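Local coordinates for nucleoporin NUP159 (Saccharomyces cerevisiae, PDB 1XIP), which serves as a nuclear pore component whose N-terminal beta-propeller domain functions in mRNA export by tethering the helicase Dbp5 to the pore, at residues L43-S48 against G63-L68; N47-F52 against H96-L101; N106-L111 against L151-K156. All coordinates share one frame; numbering follows the deposited sequence.

Contact 1. Residues L43-S48 against G63-L68; sequences LDISNS and GELQLL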
loop_
_atom_site.group_PDB
_atom_site.type_symbol
_atom_site.label_atom_id
_atom_site.label_comp_id
_atom_site.label_asym_id
_atom_site.label_seq_id
_atom_site.Cartn_x
_atom_site.Cartn_y
_atom_site.Cartn_z
ATOM N N LEU A 43 8.623 -3.236 0.734
ATOM C CA LEU A 43 8.902 -4.022 1.927
ATOM C C LEU A 43 7.886 -5.127 2.059
ATOM O O LEU A 43 6.678 -4.884 1.967
ATOM C CB LEU A 43 8.862 -3.140 3.179
ATOM C CG LEU A 43 8.879 -3.900 4.498
ATOM C CD1 LEU A 43 10.325 -4.212 4.890
ATOM C CD2 LEU A 43 8.201 -3.129 5.581
ATOM N N ASP A 44 8.370 -6.335 2.301
ATOM C CA ASP A 44 7.503 -7.478 2.565
ATOM C C ASP A 44 8.105 -8.336 3.664
ATOM O O ASP A 44 9.303 -8.301 3.898
ATOM C CB ASP A 44 7.289 -8.318 1.312
ATOM C CG ASP A 44 6.085 -9.263 1.427
ATOM O OD1 ASP A 44 5.239 -9.058 2.331
ATOM O OD2 ASP A 44 5.889 -10.225 0.635
ATOM N N ILE A 45 7.252 -9.088 4.350
ATOM C CA ILE A 45 7.679 -9.926 5.449
ATOM C C ILE A 45 7.043 -11.280 5.269
ATOM O O ILE A 45 5.890 -11.385 4.896
ATOM C CB ILE A 45 7.244 -9.317 6.791
ATOM C CG1 ILE A 45 8.093 -8.083 7.110
ATOM C CG2 ILE A 45 7.285 -10.378 7.901
ATOM C CD1 ILE A 45 7.686 -7.348 8.391
ATOM N N SER A 46 7.814 -12.320 5.494
ATOM C CA SER A 46 7.275 -13.656 5.504
ATOM C C SER A 46 7.447 -14.190 6.911
ATOM O O SER A 46 8.568 -14.420 7.379
ATOM C CB SER A 46 8.029 -14.522 4.523
ATOM O OG SER A 46 8.039 -15.845 4.964
ATOM N N ASN A 47 6.328 -14.359 7.588
ATOM C CA ASN A 47 6.321 -14.868 8.943
ATOM C C ASN A 47 6.661 -16.358 9.045
ATOM O O ASN A 47 7.125 -16.816 10.098
ATOM C CB ASN A 47 4.966 -14.585 9.591
ATOM C CG ASN A 47 4.784 -13.122 9.928
ATOM O OD1 ASN A 47 5.411 -12.606 10.845
ATOM N ND2 ASN A 47 3.930 -12.447 9.183
ATOM N N SER A 48 6.424 -17.111 7.960
ATOM C CA SER A 48 6.689 -18.552 7.950
ATOM C C SER A 48 8.160 -18.816 7.778
ATOM O O SER A 48 8.710 -19.729 8.386
ATOM C CB SER A 48 5.928 -19.246 6.813
ATOM O OG SER A 48 6.455 -18.866 5.548
ATOM N N GLY A 63 16.802 -10.390 4.118
ATOM C CA GLY A 63 17.468 -10.571 5.433
ATOM C C GLY A 63 16.644 -11.329 6.492
ATOM O O GLY A 63 15.461 -11.572 6.309
ATOM N N GLU A 64 17.279 -11.708 7.594
ATOM C CA GLU A 64 16.594 -12.397 8.687
ATOM C C GLU A 64 15.679 -11.445 9.482
ATOM O O GLU A 64 16.096 -10.346 9.870
ATOM C CB GLU A 64 17.619 -13.017 9.628
ATOM C CG GLU A 64 17.827 -14.520 9.450
ATOM C CD GLU A 64 16.585 -15.363 9.810
ATOM O OE1 GLU A 64 15.716 -14.909 10.646
ATOM O OE2 GLU A 64 16.475 -16.494 9.253
ATOM N N LEU A 65 14.440 -11.864 9.729
ATOM C CA LEU A 65 13.461 -11.034 10.423
ATOM C C LEU A 65 13.802 -10.784 11.896
ATOM O O LEU A 65 13.709 -9.647 12.372
ATOM C CB LEU A 65 12.078 -11.661 10.321
ATOM C CG LEU A 65 10.782 -10.861 10.134
ATOM C CD1 LEU A 65 9.638 -11.629 10.794
ATOM C CD2 LEU A 65 10.839 -9.432 10.637
ATOM N N GLN A 66 14.177 -11.829 12.630
ATOM C CA GLN A 66 14.558 -11.662 14.041
ATOM C C GLN A 66 15.688 -10.644 14.173
ATOM O O GLN A 66 15.735 -9.895 15.135
ATOM C CB GLN A 66 14.973 -12.990 14.675
ATOM C CG GLN A 66 15.163 -12.956 16.192
ATOM C CD GLN A 66 13.893 -12.568 16.950
ATOM O OE1 GLN A 66 13.869 -11.558 17.662
ATOM N NE2 GLN A 66 12.839 -13.369 16.796
ATOM N N LEU A 67 16.579 -10.626 13.183
ATOM C CA LEU A 67 17.700 -9.703 13.150
ATOM C C LEU A 67 17.214 -8.275 13.004
ATOM O O LEU A 67 17.622 -7.396 13.758
ATOM C CB LEU A 67 18.650 -10.049 12.012
ATOM C CG LEU A 67 20.136 -10.266 12.304
ATOM C CD1 LEU A 67 20.629 -9.285 13.354
ATOM C CD2 LEU A 67 20.405 -11.703 12.747
ATOM N N LEU A 68 16.327 -8.043 12.055
ATOM C CA LEU A 68 15.810 -6.708 11.827
ATOM C C LEU A 68 15.059 -6.196 13.051
ATOM O O LEU A 68 15.247 -5.058 13.476
ATOM C CB LEU A 68 14.918 -6.703 10.596
ATOM C CG LEU A 68 14.231 -5.403 10.217
ATOM C CD1 LEU A 68 15.255 -4.346 9.870
ATOM C CD2 LEU A 68 13.238 -5.659 9.056
#
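Leu65 and Ile45 carry this contact, with Asn47 adding a smaller share. Leu65 is in the first turn of the helix 65-73, directly after Glu64 at the N-cap position. Its CB points toward the strand 43-46. The CD1 methyl of Leu65 meets the branch methyl CG2 of Ile45 at 3.9 Å. The CG of Leu65 stands slightly farther from the same methyl, at 4.2 Å. The two side chains cross at about a right angle, with the branch methyl of Ile45 against the CG-CD1 end of Leu65. In Ile45 CG2 lies anti to the backbone N, while CG1 sits beside that N (chi1 -72°); this turns the CG2 branch to the leucine. The side-chain amide of Asn47 adds only a loose touch, its OD1 being 4.3 Å from Leu65 CD1. The polar work of that amide is done elsewhere: OD1 accepts from Val344 N, and ND2 donates to Val342 O. Tyr367 of the neighbouring four-stranded sheet touches both Ile45 and Leu65. The contact therefore joins the first strand of one propeller blade to the helix that follows its third strand, beside the adjoining blade that holds strands 337-343 and 365-370. No hydrogen bond links the two segments. The chemistry is that of plain apolar packing, which sets few demands on direction, next to an asparagine amide anchored on the adjoining blade.

Contact 2. Residues N47-F52 against H96-L101; sequences NSKSLF and HGDQVL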
loop_
_atom_site.group_PDB
_atom_site.type_symbol
_atom_site.label_atom_id
_atom_site.label_comp_id
_atom_site.label_asym_id
_atom_site.label_seq_id
_atom_site.Cartn_x
_atom_site.Cartn_y
_atom_site.Cartn_z
ATOM N N ASN A 47 6.328 -14.359 7.588
ATOM C CA ASN A 47 6.321 -14.868 8.943
ATOM C C ASN A 47 6.661 -16.358 9.045
ATOM O O ASN A 47 7.125 -16.816 10.098
ATOM C CB ASN A 47 4.966 -14.585 9.591
ATOM C CG ASN A 47 4.784 -13.122 9.928
ATOM O OD1 ASN A 47 5.411 -12.606 10.845
ATOM N ND2 ASN A 47 3.930 -12.447 9.183
ATOM N N SER A 48 6.424 -17.111 7.960
ATOM C CA SER A 48 6.689 -18.552 7.950
ATOM C C SER A 48 8.160 -18.816 7.778
ATOM O O SER A 48 8.710 -19.729 8.386
ATOM C CB SER A 48 5.928 -19.246 6.813
ATOM O OG SER A 48 6.455 -18.866 5.548
ATOM N N LYS A 49 8.798 -18.041 6.916
ATOM C CA LYS A 49 10.226 -18.191 6.683
ATOM C C LYS A 49 11.054 -17.377 7.678
ATOM O O LYS A 49 12.259 -17.586 7.800
ATOM C CB LYS A 49 10.562 -17.767 5.260
ATOM C CG LYS A 49 10.347 -18.827 4.264
ATOM C CD LYS A 49 10.476 -18.276 2.869
ATOM C CE LYS A 49 9.904 -19.244 1.867
ATOM N NZ LYS A 49 8.487 -18.859 1.641
ATOM N N SER A 50 10.401 -16.448 8.373
ATOM C CA SER A 50 11.076 -15.456 9.212
ATOM C C SER A 50 12.090 -14.613 8.409
ATOM O O SER A 50 13.266 -14.535 8.771
ATOM C CB SER A 50 11.746 -16.122 10.420
ATOM O OG SER A 50 11.679 -15.279 11.562
ATOM N N LEU A 51 11.637 -14.001 7.317
ATOM C CA LEU A 51 12.509 -13.199 6.461
ATOM C C LEU A 51 11.834 -11.889 6.080
ATOM O O LEU A 51 10.631 -11.755 6.245
ATOM C CB LEU A 51 12.886 -13.976 5.181
ATOM C CG LEU A 51 13.642 -15.297 5.240
ATOM C CD1 LEU A 51 13.823 -15.809 3.866
ATOM C CD2 LEU A 51 15.011 -15.195 5.928
ATOM N N PHE A 52 12.622 -10.931 5.578
ATOM C CA PHE A 52 12.105 -9.708 4.939
ATOM C C PHE A 52 12.883 -9.397 3.670
ATOM O O PHE A 52 14.081 -9.719 3.570
ATOM C CB PHE A 52 12.184 -8.502 5.876
ATOM C CG PHE A 52 13.598 -8.022 6.138
ATOM C CD1 PHE A 52 14.143 -6.948 5.403
ATOM C CD2 PHE A 52 14.387 -8.647 7.092
ATOM C CE1 PHE A 52 15.452 -6.526 5.616
ATOM C CE2 PHE A 52 15.682 -8.225 7.316
ATOM C CZ PHE A 52 16.220 -7.155 6.572
ATOM N N HIS A 96 6.891 -15.232 -2.524
ATOM C CA HIS A 96 5.954 -16.092 -3.237
ATOM C C HIS A 96 6.513 -17.505 -3.300
ATOM O O HIS A 96 7.486 -17.758 -4.002
ATOM C CB HIS A 96 5.715 -15.568 -4.660
ATOM C CG HIS A 96 4.848 -16.465 -5.499
ATOM N ND1 HIS A 96 5.352 -17.251 -6.520
ATOM C CD2 HIS A 96 3.511 -16.706 -5.466
ATOM C CE1 HIS A 96 4.360 -17.925 -7.084
ATOM N NE2 HIS A 96 3.234 -17.612 -6.464
ATOM N N GLY A 97 5.899 -18.434 -2.584
ATOM C CA GLY A 97 6.443 -19.774 -2.521
ATOM C C GLY A 97 7.857 -19.690 -1.989
ATOM O O GLY A 97 8.107 -19.017 -0.992
ATOM N N ASP A 98 8.798 -20.329 -2.668
ATOM C CA ASP A 98 10.190 -20.265 -2.234
ATOM C C ASP A 98 11.023 -19.225 -3.001
ATOM O O ASP A 98 12.219 -19.382 -3.169
ATOM C CB ASP A 98 10.822 -21.652 -2.307
ATOM C CG ASP A 98 10.476 -22.517 -1.086
ATOM O OD1 ASP A 98 9.322 -23.024 -1.000
ATOM O OD2 ASP A 98 11.299 -22.733 -0.157
ATOM N N GLN A 99 10.366 -18.158 -3.438
ATOM C CA GLN A 99 10.980 -17.141 -4.269
ATOM C C GLN A 99 10.693 -15.751 -3.730
ATOM O O GLN A 99 9.792 -15.559 -2.920
ATOM C CB GLN A 99 10.406 -17.221 -5.682
ATOM C CG GLN A 99 11.009 -18.282 -6.564
ATOM C CD GLN A 99 10.343 -18.328 -7.937
ATOM O OE1 GLN A 99 9.277 -17.714 -8.157
ATOM N NE2 GLN A 99 10.965 -19.051 -8.865
ATOM N N VAL A 100 11.460 -14.777 -4.200
ATOM C CA VAL A 100 11.146 -13.383 -3.965
ATOM C C VAL A 100 10.950 -12.694 -5.322
ATOM O O VAL A 100 11.796 -12.788 -6.211
ATOM C CB VAL A 100 12.252 -12.684 -3.160
ATOM C CG1 VAL A 100 11.926 -11.234 -2.956
ATOM C CG2 VAL A 100 12.417 -13.330 -1.825
ATOM N N LEU A 101 9.833 -12.021 -5.501
ATOM C CA LEU A 101 9.664 -11.287 -6.726
ATOM C C LEU A 101 10.092 -9.859 -6.510
ATOM O O LEU A 101 9.825 -9.285 -5.473
ATOM C CB LEU A 101 8.231 -11.380 -7.250
ATOM C CG LEU A 101 7.711 -12.812 -7.457
ATOM C CD1 LEU A 101 6.301 -12.797 -7.954
ATOM C CD2 LEU A 101 8.607 -13.590 -8.406
#
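Lys49 reaches across to the turn at Gly97 and makes the one hydrogen bond between the two segments. Its NZ donates to Gly97 O at 2.7 Å. The C=O...N angle is 150°, and the ammonium lies tilted 30° from the carbonyl plane. The lysine chain is extended through chi2 and chi3 and then bends at its last torsion (chi4 93°), which turns NZ to the carbonyl.

Van der Waals contact accompanies the bond. The CE of Lys49 is 3.4 Å from Gly97 O and 4.2 Å from Asp98 CA, so the end of the chain lies against the turn backbone. The carbonyl it meets belongs to a type II' beta turn from His96 to Gln99. Gly97 fills the second position with positive phi, and Gln99 N bonds to His96 O at 3.0 Å. This is the hairpin turn between the first two strands of a propeller blade. Lys49 itself comes from the turn between the first two strands of the preceding blade, where Ser50 and Leu51 both face Ser46 in a G1 beta bulge. The contact thus links matching hairpins of adjacent blades at the protein surface.

A methionine here, with no ammonium to donate, would probably leave Gly97 O without its mate and the turn less firmly tied to the neighbouring hairpin.

Charge plays a looser part. Asp98 OD1 stands 5.0 Å from Lys49 NZ, too far for a salt bridge but near enough that some attraction is likely. Asp98 OD2 also lies close to Glu114 OE2, and the nearby lysine may ease that like-charge pairing.

Contact 3. Residues N106-L111 against L151-K156; sequences NALYSL and LDLRTK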
loop_
_atom_site.group_PDB
_atom_site.type_symbol
_atom_site.label_atom_id
_atom_site.label_comp_id
_atom_site.label_asym_id
_atom_site.label_seq_id
_atom_site.Cartn_x
_atom_site.Cartn_y
_atom_site.Cartn_z
ATOM N N ASN A 106 10.022 -1.518 -15.441
ATOM C CA ASN A 106 10.222 -2.072 -16.782
ATOM C C ASN A 106 10.354 -3.585 -16.887
ATOM O O ASN A 106 10.182 -4.144 -17.986
ATOM C CB ASN A 106 11.404 -1.388 -17.454
ATOM C CG ASN A 106 11.241 0.111 -17.491
ATOM O OD1 ASN A 106 10.466 0.641 -18.284
ATOM N ND2 ASN A 106 11.934 0.810 -16.582
ATOM N N ALA A 107 10.630 -4.240 -15.757
ATOM C CA ALA A 107 10.825 -5.687 -15.720
ATOM C C ALA A 107 10.552 -6.305 -14.350
ATOM O O ALA A 107 10.633 -5.631 -13.333
ATOM C CB ALA A 107 12.245 -6.043 -16.198
ATOM N N LEU A 108 10.237 -7.598 -14.349
ATOM C CA LEU A 108 9.976 -8.388 -13.146
ATOM C C LEU A 108 11.110 -9.391 -12.951
ATOM O O LEU A 108 11.586 -9.981 -13.931
ATOM C CB LEU A 108 8.672 -9.155 -13.339
ATOM C CG LEU A 108 7.744 -9.607 -12.201
ATOM C CD1 LEU A 108 7.247 -11.038 -12.471
ATOM C CD2 LEU A 108 8.339 -9.503 -10.808
ATOM N N TYR A 109 11.536 -9.606 -11.705
ATOM C CA TYR A 109 12.678 -10.491 -11.417
ATOM C C TYR A 109 12.361 -11.459 -10.313
ATOM O O TYR A 109 11.549 -11.160 -9.435
ATOM C CB TYR A 109 13.928 -9.691 -11.012
ATOM C CG TYR A 109 14.351 -8.684 -12.029
ATOM C CD1 TYR A 109 15.036 -9.077 -13.181
ATOM C CD2 TYR A 109 14.051 -7.329 -11.861
ATOM C CE1 TYR A 109 15.414 -8.152 -14.141
ATOM C CE2 TYR A 109 14.433 -6.390 -12.816
ATOM C CZ TYR A 109 15.111 -6.816 -13.953
ATOM O OH TYR A 109 15.487 -5.909 -14.899
ATOM N N SER A 110 13.042 -12.604 -10.347
ATOM C CA SER A 110 12.888 -13.665 -9.355
ATOM C C SER A 110 14.209 -14.005 -8.685
ATOM O O SER A 110 15.212 -14.246 -9.367
ATOM C CB SER A 110 12.397 -14.922 -10.043
ATOM O OG SER A 110 11.198 -15.363 -9.458
ATOM N N LEU A 111 14.211 -14.055 -7.359
ATOM C CA LEU A 111 15.352 -14.605 -6.635
ATOM C C LEU A 111 14.965 -15.916 -5.954
ATOM O O LEU A 111 13.963 -15.996 -5.260
ATOM C CB LEU A 111 15.897 -13.602 -5.619
ATOM C CG LEU A 111 16.822 -14.141 -4.530
ATOM C CD1 LEU A 111 18.232 -14.288 -5.060
ATOM C CD2 LEU A 111 16.786 -13.225 -3.331
ATOM N N LEU A 151 -0.741 -11.708 -14.935
ATOM C CA LEU A 151 0.380 -12.596 -15.207
ATOM C C LEU A 151 0.259 -13.852 -14.363
ATOM O O LEU A 151 0.267 -13.775 -13.137
ATOM C CB LEU A 151 1.693 -11.901 -14.875
ATOM C CG LEU A 151 2.918 -12.083 -15.781
ATOM C CD1 LEU A 151 4.179 -12.252 -14.950
ATOM C CD2 LEU A 151 2.766 -13.217 -16.795
ATOM N N ASP A 152 0.126 -15.006 -15.020
ATOM C CA ASP A 152 0.201 -16.278 -14.312
ATOM C C ASP A 152 1.660 -16.609 -14.027
ATOM O O ASP A 152 2.481 -16.667 -14.934
ATOM C CB ASP A 152 -0.470 -17.413 -15.098
ATOM C CG ASP A 152 -0.838 -18.613 -14.205
ATOM O OD1 ASP A 152 0.079 -19.308 -13.713
ATOM O OD2 ASP A 152 -2.013 -18.939 -13.934
ATOM N N LEU A 153 1.978 -16.818 -12.758
ATOM C CA LEU A 153 3.355 -17.061 -12.374
ATOM C C LEU A 153 3.835 -18.486 -12.685
ATOM O O LEU A 153 5.029 -18.715 -12.882
ATOM C CB LEU A 153 3.575 -16.672 -10.916
ATOM C CG LEU A 153 3.540 -15.145 -10.690
ATOM C CD1 LEU A 153 3.449 -14.812 -9.203
ATOM C CD2 LEU A 153 4.729 -14.423 -11.355
ATOM N N ARG A 154 2.896 -19.425 -12.771
ATOM C CA ARG A 154 3.204 -20.811 -13.125
ATOM C C ARG A 154 3.540 -21.005 -14.620
ATOM O O ARG A 154 4.449 -21.761 -14.950
ATOM C CB ARG A 154 2.055 -21.746 -12.700
ATOM C CG ARG A 154 2.458 -22.863 -11.708
ATOM C CD ARG A 154 1.270 -23.522 -10.957
ATOM N NE ARG A 154 1.071 -24.932 -11.327
ATOM C CZ ARG A 154 -0.064 -25.439 -11.847
ATOM N NH1 ARG A 154 -1.121 -24.656 -12.067
ATOM N NH2 ARG A 154 -0.145 -26.738 -12.152
ATOM N N THR A 155 2.814 -20.311 -15.503
ATOM C CA THR A 155 2.886 -20.537 -16.958
ATOM C C THR A 155 3.483 -19.365 -17.755
ATOM O O THR A 155 3.686 -19.478 -18.962
ATOM C CB THR A 155 1.477 -20.860 -17.543
ATOM O OG1 THR A 155 0.844 -19.640 -17.957
ATOM C CG2 THR A 155 0.518 -21.403 -16.472
ATOM N N LYS A 156 3.712 -18.242 -17.076
ATOM C CA LYS A 156 4.245 -17.000 -17.672
ATOM C C LYS A 156 3.363 -16.298 -18.733
ATOM O O LYS A 156 3.783 -15.288 -19.322
ATOM C CB LYS A 156 5.686 -17.191 -18.173
ATOM C CG LYS A 156 6.749 -17.037 -17.070
ATOM C CD LYS A 156 7.453 -18.380 -16.757
ATOM C CE LYS A 156 8.286 -18.305 -15.465
ATOM N NZ LYS A 156 9.630 -18.957 -15.610
#
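Two adjacent blades of the beta-propeller meet here through leucines, of which Leu108 and Leu151 are buried. Leu108, on the third strand of one blade, faces Leu151 at the end of the third strand of the next. Their side chains reach toward each other tip to tip, and the CD1 methyls approach to 4.1 Å. The same CD1 of Leu108 also lies 4.4 Å from CD2 of Leu153, just past the strand end. One methyl therefore meets two leucines. Leu108 has CG anti to the backbone N (chi1 -153°), which carries its methyls out from the strand to the neighbouring blade. The contact is wholly apolar, and no hydrogen bond crosses between the segments.

The chain leaves the strand after Asp152 and turns. Asp152 OD1 accepts from the backbone N of Arg154 at 3.0 Å, which makes an Asx turn. The bond uses the anti lone pair of OD1, and the N-H...O angle is 134°. Thr155 N adds a weak, longer bond of 3.4 Å to the same oxygen. A weak backbone bond of 2.9 Å runs from Lys156 N to Asp152 O. Leu153 lies within this turn, and its CB points toward the strand of Leu108.

Other strands add to the apolar surroundings. Leu139 of the strand 138-143 touches both Leu108 and Leu151. Val122 of the strand 119-124 packs on Leu108 within its own blade, while Leu101 of the strand 99-104 meets Leu153.

How the contacts relate
From the N terminus, contact 1 closes a short loop within one blade, spanning the strand 51-56 and most of the strand 59-64. Contact 2 starts from the same stretch, shares Asn47 and Ser48, and closes a longer loop onto the next blade. It opens inside the loop of contact 1 and closes beyond it, so the two spans cross. Contact 3 follows in series and joins this second blade to a third. The centres of contacts 1 and 2 are about 8 Å apart, and both draw on the sheet of strands 43-46, 51-56 and 59-64. Contacts 2 and 3 meet where neighbouring strands 99-104 and 107-112 pair. Together, the last two tie three successive propeller blades.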